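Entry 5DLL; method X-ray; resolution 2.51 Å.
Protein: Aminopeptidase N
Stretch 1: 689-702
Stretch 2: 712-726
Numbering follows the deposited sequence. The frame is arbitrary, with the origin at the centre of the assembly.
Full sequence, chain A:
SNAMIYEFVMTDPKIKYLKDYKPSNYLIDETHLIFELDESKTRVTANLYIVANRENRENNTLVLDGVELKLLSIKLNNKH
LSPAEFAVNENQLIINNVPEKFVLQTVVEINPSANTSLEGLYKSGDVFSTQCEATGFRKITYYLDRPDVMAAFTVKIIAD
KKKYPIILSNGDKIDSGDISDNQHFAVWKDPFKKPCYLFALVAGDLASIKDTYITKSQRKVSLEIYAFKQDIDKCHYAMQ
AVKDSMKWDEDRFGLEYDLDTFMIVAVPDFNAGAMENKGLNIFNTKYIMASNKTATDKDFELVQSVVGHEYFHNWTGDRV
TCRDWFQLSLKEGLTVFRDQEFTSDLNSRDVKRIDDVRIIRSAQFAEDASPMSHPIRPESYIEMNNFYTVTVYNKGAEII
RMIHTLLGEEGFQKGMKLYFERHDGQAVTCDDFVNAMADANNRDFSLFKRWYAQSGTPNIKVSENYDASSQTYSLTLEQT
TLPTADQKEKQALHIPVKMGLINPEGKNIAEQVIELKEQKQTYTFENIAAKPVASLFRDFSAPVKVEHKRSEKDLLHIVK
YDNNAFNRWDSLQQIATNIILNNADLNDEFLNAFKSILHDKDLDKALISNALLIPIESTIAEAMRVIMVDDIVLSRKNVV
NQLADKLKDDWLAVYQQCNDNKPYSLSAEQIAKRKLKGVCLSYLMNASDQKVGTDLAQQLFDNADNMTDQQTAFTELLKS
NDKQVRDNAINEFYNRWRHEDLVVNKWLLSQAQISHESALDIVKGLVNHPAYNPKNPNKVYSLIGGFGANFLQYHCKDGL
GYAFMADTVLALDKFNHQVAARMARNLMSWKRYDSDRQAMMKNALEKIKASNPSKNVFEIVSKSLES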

ATOM      1  N   ASP A 689      18.216  32.098 -14.841  1.00 53.17           N
ATOM      2  CA  ASP A 689      19.201  31.617 -15.812  1.00 55.94           C
ATOM      3  C   ASP A 689      19.437  30.111 -15.633  1.00 53.68           C
ATOM      4  O   ASP A 689      19.914  29.660 -14.590  1.00 55.19           O
ATOM      5  CB  ASP A 689      20.521  32.383 -15.677  1.00 58.61           C
ATOM      6  CG  ASP A 689      21.420  32.236 -16.904  1.00 63.10           C
ATOM      7  OD1 ASP A 689      21.103  31.431 -17.808  1.00 62.23           O
ATOM      8  OD2 ASP A 689      22.452  32.936 -16.969  1.00 65.00           O
ATOM      9  N   GLN A 690      19.098  29.340 -16.661  1.00 57.03           N
ATOM     10  CA  GLN A 690      19.264  27.886 -16.632  1.00 60.27           C
ATOM     11  C   GLN A 690      20.644  27.438 -17.113  1.00 60.99           C
ATOM     12  O   GLN A 690      20.951  26.245 -17.082  1.00 66.51           O
ATOM     13  CB  GLN A 690      18.183  27.219 -17.483  1.00 58.23           C
ATOM     14  CG  GLN A 690      16.772  27.472 -16.984  1.00 57.99           C
ATOM     15  CD  GLN A 690      15.730  26.739 -17.800  1.00 62.46           C
ATOM     16  OE1 GLN A 690      15.841  26.632 -19.022  1.00 78.72           O
ATOM     17  NE2 GLN A 690      14.706  26.228 -17.128  1.00 61.92           N
ATOM     18  N   LYS A 691      21.459  28.388 -17.571  1.00 64.49           N
ATOM     19  CA  LYS A 691      22.839  28.126 -17.975  1.00 68.85           C
ATOM     20  C   LYS A 691      23.524  27.113 -17.050  1.00 68.69           C
ATOM     21  O   LYS A 691      23.934  26.042 -17.497  1.00 66.86           O
ATOM     22  CB  LYS A 691      23.615  29.455 -18.023  1.00 81.66           C
ATOM     23  CG  LYS A 691      25.137  29.372 -17.968  1.00 87.97           C
ATOM     24  CD  LYS A 691      25.746  28.637 -19.151  1.00 85.84           C
ATOM     25  CE  LYS A 691      27.265  28.665 -19.058  1.00 84.00           C
ATOM     26  NZ  LYS A 691      27.926  28.046 -20.237  1.00 83.64           N
ATOM     27  N   VAL A 692      23.624  27.445 -15.763  1.00 67.46           N
ATOM     28  CA  VAL A 692      24.373  26.613 -14.809  1.00 74.23           C
ATOM     29  C   VAL A 692      23.734  25.239 -14.550  1.00 69.58           C
ATOM     30  O   VAL A 692      24.431  24.223 -14.553  1.00 66.22           O
ATOM     31  CB  VAL A 692      24.637  27.356 -13.472  1.00 79.16           C
ATOM     32  CG1 VAL A 692      23.358  27.563 -12.671  1.00 91.77           C
ATOM     33  CG2 VAL A 692      25.669  26.607 -12.639  1.00 85.66           C
ATOM     34  N   GLY A 693      22.418  25.209 -14.342  1.00 66.45           N
ATOM     35  CA  GLY A 693      21.706  23.964 -14.068  1.00 54.82           C
ATOM     36  C   GLY A 693      21.715  23.014 -15.252  1.00 58.23           C
ATOM     37  O   GLY A 693      21.938  21.811 -15.088  1.00 60.50           O
ATOM     38  N   THR A 694      21.477  23.558 -16.445  1.00 55.88           N
ATOM     39  CA  THR A 694      21.450  22.769 -17.681  1.00 52.50           C
ATOM     40  C   THR A 694      22.760  22.035 -17.936  1.00 52.17           C
ATOM     41  O   THR A 694      22.755  20.886 -18.377  1.00 52.97           O
ATOM     42  CB  THR A 694      21.129  23.651 -18.904  1.00 48.74           C
ATOM     43  OG1 THR A 694      19.931  24.387 -18.652  1.00 50.63           O
ATOM     44  CG2 THR A 694      20.936  22.804 -20.156  1.00 46.88           C
ATOM     45  N   ASP A 695      23.876  22.700 -17.658  1.00 55.43           N
ATOM     46  CA  ASP A 695      25.187  22.103 -17.889  1.00 63.62           C
ATOM     47  C   ASP A 695      25.414  20.933 -16.941  1.00 56.65           C
ATOM     48  O   ASP A 695      25.941  19.898 -17.346  1.00 51.04           O
ATOM     49  CB  ASP A 695      26.294  23.150 -17.732  1.00 68.76           C
ATOM     50  CG  ASP A 695      26.166  24.289 -18.733  1.00 76.41           C
ATOM     51  OD1 ASP A 695      25.411  24.140 -19.722  1.00 69.75           O
ATOM     52  OD2 ASP A 695      26.813  25.339 -18.526  1.00 80.82           O
ATOM     53  N   LEU A 696      24.993  21.103 -15.687  1.00 55.20           N
ATOM     54  CA  LEU A 696      25.112  20.051 -14.671  1.00 57.68           C
ATOM     55  C   LEU A 696      24.177  18.876 -14.949  1.00 54.32           C
ATOM     56  O   LEU A 696      24.548  17.720 -14.729  1.00 52.15           O
ATOM     57  CB  LEU A 696      24.831  20.610 -13.267  1.00 58.52           C
ATOM     58  CG  LEU A 696      25.881  21.554 -12.665  1.00 57.87           C
ATOM     59  CD1 LEU A 696      25.388  22.126 -11.342  1.00 58.80           C
ATOM     60  CD2 LEU A 696      27.217  20.849 -12.483  1.00 53.76           C
ATOM     61  N   ALA A 697      22.966  19.178 -15.417  1.00 55.98           N
ATOM     62  CA  ALA A 697      21.989  18.146 -15.769  1.00 50.33           C
ATOM     63  C   ALA A 697      22.439  17.352 -16.990  1.00 49.38           C
ATOM     64  O   ALA A 697      22.291  16.130 -17.036  1.00 42.51           O
ATOM     65  CB  ALA A 697      20.633  18.777 -16.026  1.00 49.28           C
ATOM     66  N   GLN A 698      22.994  18.061 -17.971  1.00 57.44           N
ATOM     67  CA  GLN A 698      23.468  17.452 -19.211  1.00 64.18           C
ATOM     68  C   GLN A 698      24.630  16.482 -18.966  1.00 69.11           C
ATOM     69  O   GLN A 698      24.702  15.429 -19.603  1.00 68.82           O
ATOM     70  CB  GLN A 698      23.878  18.542 -20.211  1.00 65.71           C
ATOM     71  CG  GLN A 698      24.300  18.028 -21.583  1.00 70.28           C
ATOM     72  CD  GLN A 698      23.188  17.283 -22.297  1.00 71.30           C
ATOM     73  OE1 GLN A 698      22.106  17.826 -22.519  1.00 64.32           O
ATOM     74  NE2 GLN A 698      23.452  16.033 -22.663  1.00 71.96           N
ATOM     75  N   GLN A 699      25.531  16.836 -18.050  1.00 61.61           N
ATOM     76  CA  GLN A 699      26.656  15.963 -17.715  1.00 65.81           C
ATOM     77  C   GLN A 699      26.180  14.745 -16.931  1.00 65.82           C
ATOM     78  O   GLN A 699      26.560  13.616 -17.247  1.00 68.71           O
ATOM     79  CB  GLN A 699      27.733  16.716 -16.925  1.00 70.18           C
ATOM     80  CG  GLN A 699      28.498  17.751 -17.740  1.00 85.19           C
ATOM     81  CD  GLN A 699      29.223  17.152 -18.936  1.00 90.06           C
ATOM     82  OE1 GLN A 699      30.075  16.272 -18.787  1.00 82.75           O
ATOM     83  NE2 GLN A 699      28.889  17.632 -20.132  1.00 77.44           N
ATOM     84  N   LEU A 700      25.344  14.977 -15.921  1.00 60.95           N
ATOM     85  CA  LEU A 700      24.777  13.896 -15.112  1.00 60.43           C
ATOM     86  C   LEU A 700      24.065  12.886 -15.998  1.00 62.25           C
ATOM     87  O   LEU A 700      24.191  11.675 -15.805  1.00 54.10           O
ATOM     88  CB  LEU A 700      23.795  14.459 -14.077  1.00 66.99           C
ATOM     89  CG  LEU A 700      23.167  13.487 -13.070  1.00 58.43           C
ATOM     90  CD1 LEU A 700      24.226  12.622 -12.405  1.00 60.55           C
ATOM     91  CD2 LEU A 700      22.373  14.255 -12.024  1.00 54.43           C
ATOM     92  N   PHE A 701      23.322  13.407 -16.970  1.00 66.31           N
ATOM     93  CA  PHE A 701      22.660  12.598 -17.981  1.00 60.89           C
ATOM     94  C   PHE A 701      23.650  11.677 -18.694  1.00 59.80           C
ATOM     95  O   PHE A 701      23.405  10.480 -18.817  1.00 69.13           O
ATOM     96  CB  PHE A 701      21.965  13.511 -18.999  1.00 66.26           C
ATOM     97  CG  PHE A 701      21.045  12.787 -19.937  1.00 71.08           C
ATOM     98  CD1 PHE A 701      19.882  12.198 -19.466  1.00 73.69           C
ATOM     99  CD2 PHE A 701      21.332  12.709 -21.296  1.00 76.66           C
ATOM    100  CE1 PHE A 701      19.027  11.534 -20.326  1.00 81.88           C
ATOM    101  CE2 PHE A 701      20.479  12.048 -22.162  1.00 74.89           C
ATOM    102  CZ  PHE A 701      19.326  11.458 -21.677  1.00 81.62           C
ATOM    103  N   ASP A 702      24.768  12.235 -19.151  1.00 54.19           N
ATOM    104  CA  ASP A 702      25.760  11.464 -19.907  1.00 58.64           C
ATOM    105  C   ASP A 702      26.595  10.528 -19.033  1.00 61.36           C
ATOM    106  O   ASP A 702      27.034   9.478 -19.500  1.00 61.97           O
ATOM    107  CB  ASP A 702      26.704  12.401 -20.670  1.00 59.43           C
ATOM    108  CG  ASP A 702      25.972  13.309 -21.638  1.00 63.36           C
ATOM    109  OD1 ASP A 702      25.049  12.833 -22.335  1.00 64.41           O
ATOM    110  OD2 ASP A 702      26.330  14.503 -21.707  1.00 70.26           O
ATOM    111  N   THR A 712      16.713  11.438 -12.935  1.00 51.43           N
ATOM    112  CA  THR A 712      16.809  12.804 -12.426  1.00 48.70           C
ATOM    113  C   THR A 712      17.354  13.744 -13.498  1.00 47.42           C
ATOM    114  O   THR A 712      16.813  14.825 -13.714  1.00 41.03           O
ATOM    115  CB  THR A 712      17.713  12.877 -11.182  1.00 53.40           C
ATOM    116  OG1 THR A 712      17.268  11.922 -10.215  1.00 65.77           O
ATOM    117  CG2 THR A 712      17.676  14.269 -10.564  1.00 58.27           C
ATOM    118  N   ALA A 713      18.420  13.320 -14.174  1.00 45.48           N
ATOM    119  CA  ALA A 713      19.021  14.117 -15.241  1.00 43.51           C
ATOM    120  C   ALA A 713      18.019  14.403 -16.359  1.00 44.33           C
ATOM    121  O   ALA A 713      17.884  15.545 -16.799  1.00 46.51           O
ATOM    122  CB  ALA A 713      20.242  13.411 -15.798  1.00 44.70           C
ATOM    123  N   PHE A 714      17.320  13.362 -16.807  1.00 43.36           N
ATOM    124  CA  PHE A 714      16.302  13.492 -17.854  1.00 44.29           C
ATOM    125  C   PHE A 714      15.180  14.436 -17.427  1.00 44.44           C
ATOM    126  O   PHE A 714      14.851  15.374 -18.152  1.00 49.33           O
ATOM    127  CB  PHE A 714      15.737  12.109 -18.219  1.00 43.64           C
ATOM    128  CG  PHE A 714      14.757  12.113 -19.376  1.00 43.86           C
ATOM    129  CD1 PHE A 714      14.965  12.905 -20.503  1.00 47.40           C
ATOM    130  CD2 PHE A 714      13.644  11.280 -19.351  1.00 44.48           C
ATOM    131  CE1 PHE A 714      14.066  12.890 -21.566  1.00 48.97           C
ATOM    132  CE2 PHE A 714      12.743  11.264 -20.409  1.00 48.00           C
ATOM    133  CZ  PHE A 714      12.955  12.068 -21.519  1.00 47.27           C
ATOM    134  N   THR A 715      14.609  14.197 -16.248  1.00 42.10           N
ATOM    135  CA  THR A 715      13.515  15.021 -15.725  1.00 43.42           C
ATOM    136  C   THR A 715      13.856  16.515 -15.723  1.00 46.28           C
ATOM    137  O   THR A 715      13.029  17.344 -16.100  1.00 46.87           O
ATOM    138  CB  THR A 715      13.134  14.608 -14.284  1.00 43.90           C
ATOM    139  OG1 THR A 715      12.869  13.199 -14.231  1.00 48.11           O
ATOM    140  CG2 THR A 715      11.905  15.383 -13.787  1.00 39.43           C
ATOM    141  N   GLU A 716      15.072  16.852 -15.301  1.00 50.25           N
ATOM    142  CA  GLU A 716      15.489  18.250 -15.178  1.00 47.30           C
ATOM    143  C   GLU A 716      15.871  18.838 -16.536  1.00 50.65           C
ATOM    144  O   GLU A 716      15.690  20.034 -16.773  1.00 59.35           O
ATOM    145  CB  GLU A 716      16.653  18.384 -14.196  1.00 46.83           C
ATOM    146  CG  GLU A 716      16.406  17.776 -12.819  1.00 50.41           C
ATOM    147  CD  GLU A 716      15.276  18.431 -12.041  1.00 54.25           C
ATOM    148  OE1 GLU A 716      14.785  19.502 -12.459  1.00 60.88           O
ATOM    149  OE2 GLU A 716      14.883  17.865 -10.993  1.00 53.36           O
ATOM    150  N   LEU A 717      16.382  17.993 -17.427  1.00 48.55           N
ATOM    151  CA  LEU A 717      16.667  18.398 -18.805  1.00 49.65           C
ATOM    152  C   LEU A 717      15.375  18.763 -19.556  1.00 48.57           C
ATOM    153  O   LEU A 717      15.413  19.537 -20.510  1.00 46.62           O
ATOM    154  CB  LEU A 717      17.422  17.276 -19.542  1.00 56.00           C
ATOM    155  CG  LEU A 717      18.717  17.589 -20.307  1.00 57.83           C
ATOM    156  CD1 LEU A 717      19.593  18.609 -19.595  1.00 57.43           C
ATOM    157  CD2 LEU A 717      19.497  16.298 -20.538  1.00 54.36           C
ATOM    158  N   LEU A 718      14.242  18.204 -19.123  1.00 48.23           N
ATOM    159  CA  LEU A 718      12.925  18.531 -19.696  1.00 52.57           C
ATOM    160  C   LEU A 718      12.343  19.865 -19.203  1.00 53.03           C
ATOM    161  O   LEU A 718      11.387  20.375 -19.797  1.00 52.66           O
ATOM    162  CB  LEU A 718      11.908  17.419 -19.408  1.00 53.09           C
ATOM    163  CG  LEU A 718      12.144  16.041 -20.026  1.00 54.42           C
ATOM    164  CD1 LEU A 718      11.110  15.060 -19.489  1.00 55.20           C
ATOM    165  CD2 LEU A 718      12.101  16.101 -21.546  1.00 58.75           C
ATOM    166  N   LYS A 719      12.896  20.410 -18.118  1.00 48.00           N
ATOM    167  CA  LYS A 719      12.516  21.747 -17.635  1.00 50.49           C
ATOM    168  C   LYS A 719      13.218  22.861 -18.418  1.00 50.49           C
ATOM    169  O   LYS A 719      12.893  24.039 -18.245  1.00 51.39           O
ATOM    170  CB  LYS A 719      12.819  21.901 -16.140  1.00 52.84           C
ATOM    171  CG  LYS A 719      11.981  21.008 -15.234  1.00 57.09           C
ATOM    172  CD  LYS A 719      12.110  21.422 -13.776  1.00 69.73           C
ATOM    173  CE  LYS A 719      11.163  20.636 -12.885  1.00 83.32           C
ATOM    174  NZ  LYS A 719      11.065  21.229 -11.524  1.00 90.59           N
ATOM    175  N   SER A 720      14.179  22.484 -19.263  1.00 50.43           N
ATOM    176  CA  SER A 720      14.889  23.423 -20.129  1.00 50.85           C
ATOM    177  C   SER A 720      13.915  24.178 -21.013  1.00 52.82           C
ATOM    178  O   SER A 720      12.979  23.585 -21.549  1.00 53.28           O
ATOM    179  CB  SER A 720      15.891  22.667 -21.009  1.00 52.77           C
ATOM    180  OG  SER A 720      16.577  23.541 -21.889  1.00 56.30           O
ATOM    181  N   ASN A 721      14.139  25.481 -21.161  1.00 56.22           N
ATOM    182  CA  ASN A 721      13.299  26.321 -22.018  1.00 62.67           C
ATOM    183  C   ASN A 721      13.738  26.315 -23.481  1.00 65.63           C
ATOM    184  O   ASN A 721      13.058  26.888 -24.333  1.00 65.99           O
ATOM    185  CB  ASN A 721      13.265  27.756 -21.491  1.00 62.77           C
ATOM    186  CG  ASN A 721      12.687  27.848 -20.092  1.00 62.73           C
ATOM    187  OD1 ASN A 721      11.781  27.097 -19.726  1.00 62.84           O
ATOM    188  ND2 ASN A 721      13.209  28.770 -19.301  1.00 64.86           N
ATOM    189  N   ASP A 722      14.872  25.678 -23.769  1.00 67.71           N
ATOM    190  CA  ASP A 722      15.330  25.510 -25.143  1.00 75.99           C
ATOM    191  C   ASP A 722      14.700  24.252 -25.730  1.00 74.90           C
ATOM    192  O   ASP A 722      14.745  23.186 -25.120  1.00 77.68           O
ATOM    193  CB  ASP A 722      16.856  25.414 -25.193  1.00 82.20           C
ATOM    194  CG  ASP A 722      17.413  25.620 -26.593  1.00 91.37           C
ATOM    195  OD1 ASP A 722      16.803  26.371 -27.385  1.00 99.36           O
ATOM    196  OD2 ASP A 722      18.477  25.037 -26.897  1.00 91.96           O
ATOM    197  N   LYS A 723      14.112  24.391 -26.912  1.00 79.87           N
ATOM    198  CA  LYS A 723      13.426  23.290 -27.590  1.00 80.04           C
ATOM    199  C   LYS A 723      14.396  22.174 -27.986  1.00 77.81           C
ATOM    200  O   LYS A 723      14.075  20.994 -27.850  1.00 70.47           O
ATOM    201  CB  LYS A 723      12.704  23.831 -28.828  1.00 94.23           C
ATOM    202  CG  LYS A 723      11.793  22.844 -29.540  1.00101.75           C
ATOM    203  CD  LYS A 723      10.986  23.552 -30.617  1.00111.81           C
ATOM    204  CE  LYS A 723      10.278  22.568 -31.534  1.00116.98           C
ATOM    205  NZ  LYS A 723       9.375  21.652 -30.785  1.00117.30           N
ATOM    206  N   GLN A 724      15.575  22.565 -28.475  1.00 83.59           N
ATOM    207  CA  GLN A 724      16.633  21.625 -28.873  1.00 77.68           C
ATOM    208  C   GLN A 724      17.108  20.743 -27.717  1.00 73.80           C
ATOM    209  O   GLN A 724      17.380  19.557 -27.907  1.00 70.68           O
ATOM    210  CB  GLN A 724      17.836  22.393 -29.438  1.00 80.72           C
ATOM    211  CG  GLN A 724      17.635  22.945 -30.842  1.00 86.45           C
ATOM    212  CD  GLN A 724      18.012  21.956 -31.937  1.00 87.86           C
ATOM    213  OE1 GLN A 724      18.034  20.741 -31.723  1.00 83.92           O
ATOM    214  NE2 GLN A 724      18.311  22.480 -33.120  1.00 90.91           N
ATOM    215  N   VAL A 725      17.215  21.336 -26.530  1.00 71.09           N
ATOM    216  CA  VAL A 725      17.687  20.628 -25.333  1.00 73.52           C
ATOM    217  C   VAL A 725      16.712  19.530 -24.904  1.00 72.36           C
ATOM    218  O   VAL A 725      17.132  18.422 -24.558  1.00 74.21           O
ATOM    219  CB  VAL A 725      17.919  21.609 -24.154  1.00 71.14           C
ATOM    220  CG1 VAL A 725      18.115  20.866 -22.838  1.00 67.84           C
ATOM    221  CG2 VAL A 725      19.115  22.506 -24.441  1.00 74.14           C
ATOM    222  N   ARG A 726      15.419  19.847 -24.920  1.00 67.89           N
ATOM    223  CA  ARG A 726      14.378  18.887 -24.558  1.00 61.91           C
ATOM    224  C   ARG A 726      14.301  17.757 -25.582  1.00 64.36           C
ATOM    225  O   ARG A 726      14.337  16.580 -25.215  1.00 61.27           O
ATOM    226  CB  ARG A 726      13.020  19.585 -24.430  1.00 58.21           C
ATOM    227  CG  ARG A 726      12.953  20.555 -23.263  1.00 56.99           C
ATOM    228  CD  ARG A 726      11.571  21.160 -23.080  1.00 58.71           C
ATOM    229  NE  ARG A 726      11.409  22.415 -23.818  1.00 62.01           N
ATOM    230  CZ  ARG A 726      10.702  22.575 -24.937  1.00 66.61           C
ATOM    231  NH1 ARG A 726      10.050  21.559 -25.497  1.00 66.29           N
ATOM    232  NH2 ARG A 726      10.642  23.778 -25.502  1.00 71.83           N
TER

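Two helices of one chain pack here at 144° between their N-to-C directions, so they run roughly antiparallel. Their axes come within 8.3 Å of each other. The contact buries 568 Å², both sides summed. Leu717, Gln690 and Phe701 cover the most surface.

Leu717 is the knob of the contact. Its side chain sits in a hole formed by Thr694, Ala697, Gln698 and Phe701, four residues of the first helix. Its CA-to-CB bond points sideways, but the end of the side chain comes nearer to the first stretch. Its chi1 of -129° lies between the usual wells. Both methyls lie near Gln698 OE1, Leu717 CD2 at 3.6 Å and Leu717 CD1 at 3.9 Å. Leu717 CD1 also lies 3.7 Å from Ala697 CB and 4.1 Å from Thr694 O. Leu717 CD2 also covers one face of the Phe701 ring. Leu717 CD2 is 4.2 Å from the centroid of the Phe701 ring and 25° off the ring normal, a CH-pi contact.

Phe701 is buried, and its CA-to-CB bond points toward the second stretch. Ala713 lies at its ring edge, near the ring plane. The two backbones come close at this pair: Phe701 CA and Ala713 CA are 4.8 Å apart. The small side chain of Ala713 fits directly against the first helix. Ala713 CB is 3.3 Å from Phe701 N, 3.6 Å from Phe701 CB and 3.6 Å from Ala697 O. It also meets Leu700 CG at 4.0 Å. Further out on the ring, Phe701 CE1 lies 3.9 Å from Phe714 CB. Ala713 CB thus packs against both backbone and side-chain atoms.

Gln690 makes the polar part of the contact. Its CA-to-CB bond points toward the second stretch, and its side chain binds the backbone there with both ends of its amide. Gln690 NE2 donates to Lys719 O at 3.1 Å. Gln690 OE1 accepts from Asn721 N at 3.0 Å. The N-H...acceptor angles are 156° and 154°. One side chain thus spans Ser720, whose CA lies 3.5 Å from Gln690 OE1. Asn721 ND2 is also 3.4 Å from Gln690 OE1, but the angle is poor and no hydrogen bond forms.

The backbone O of Gln690 is bonded to Thr694. Gln690 O accepts from Thr694 N at 2.8 Å and from Thr694 OG1 at 2.6 Å. Thr694 in turn reaches the second stretch through its methyl, with Thr694 CG2 4.3 Å from Val725 CG1.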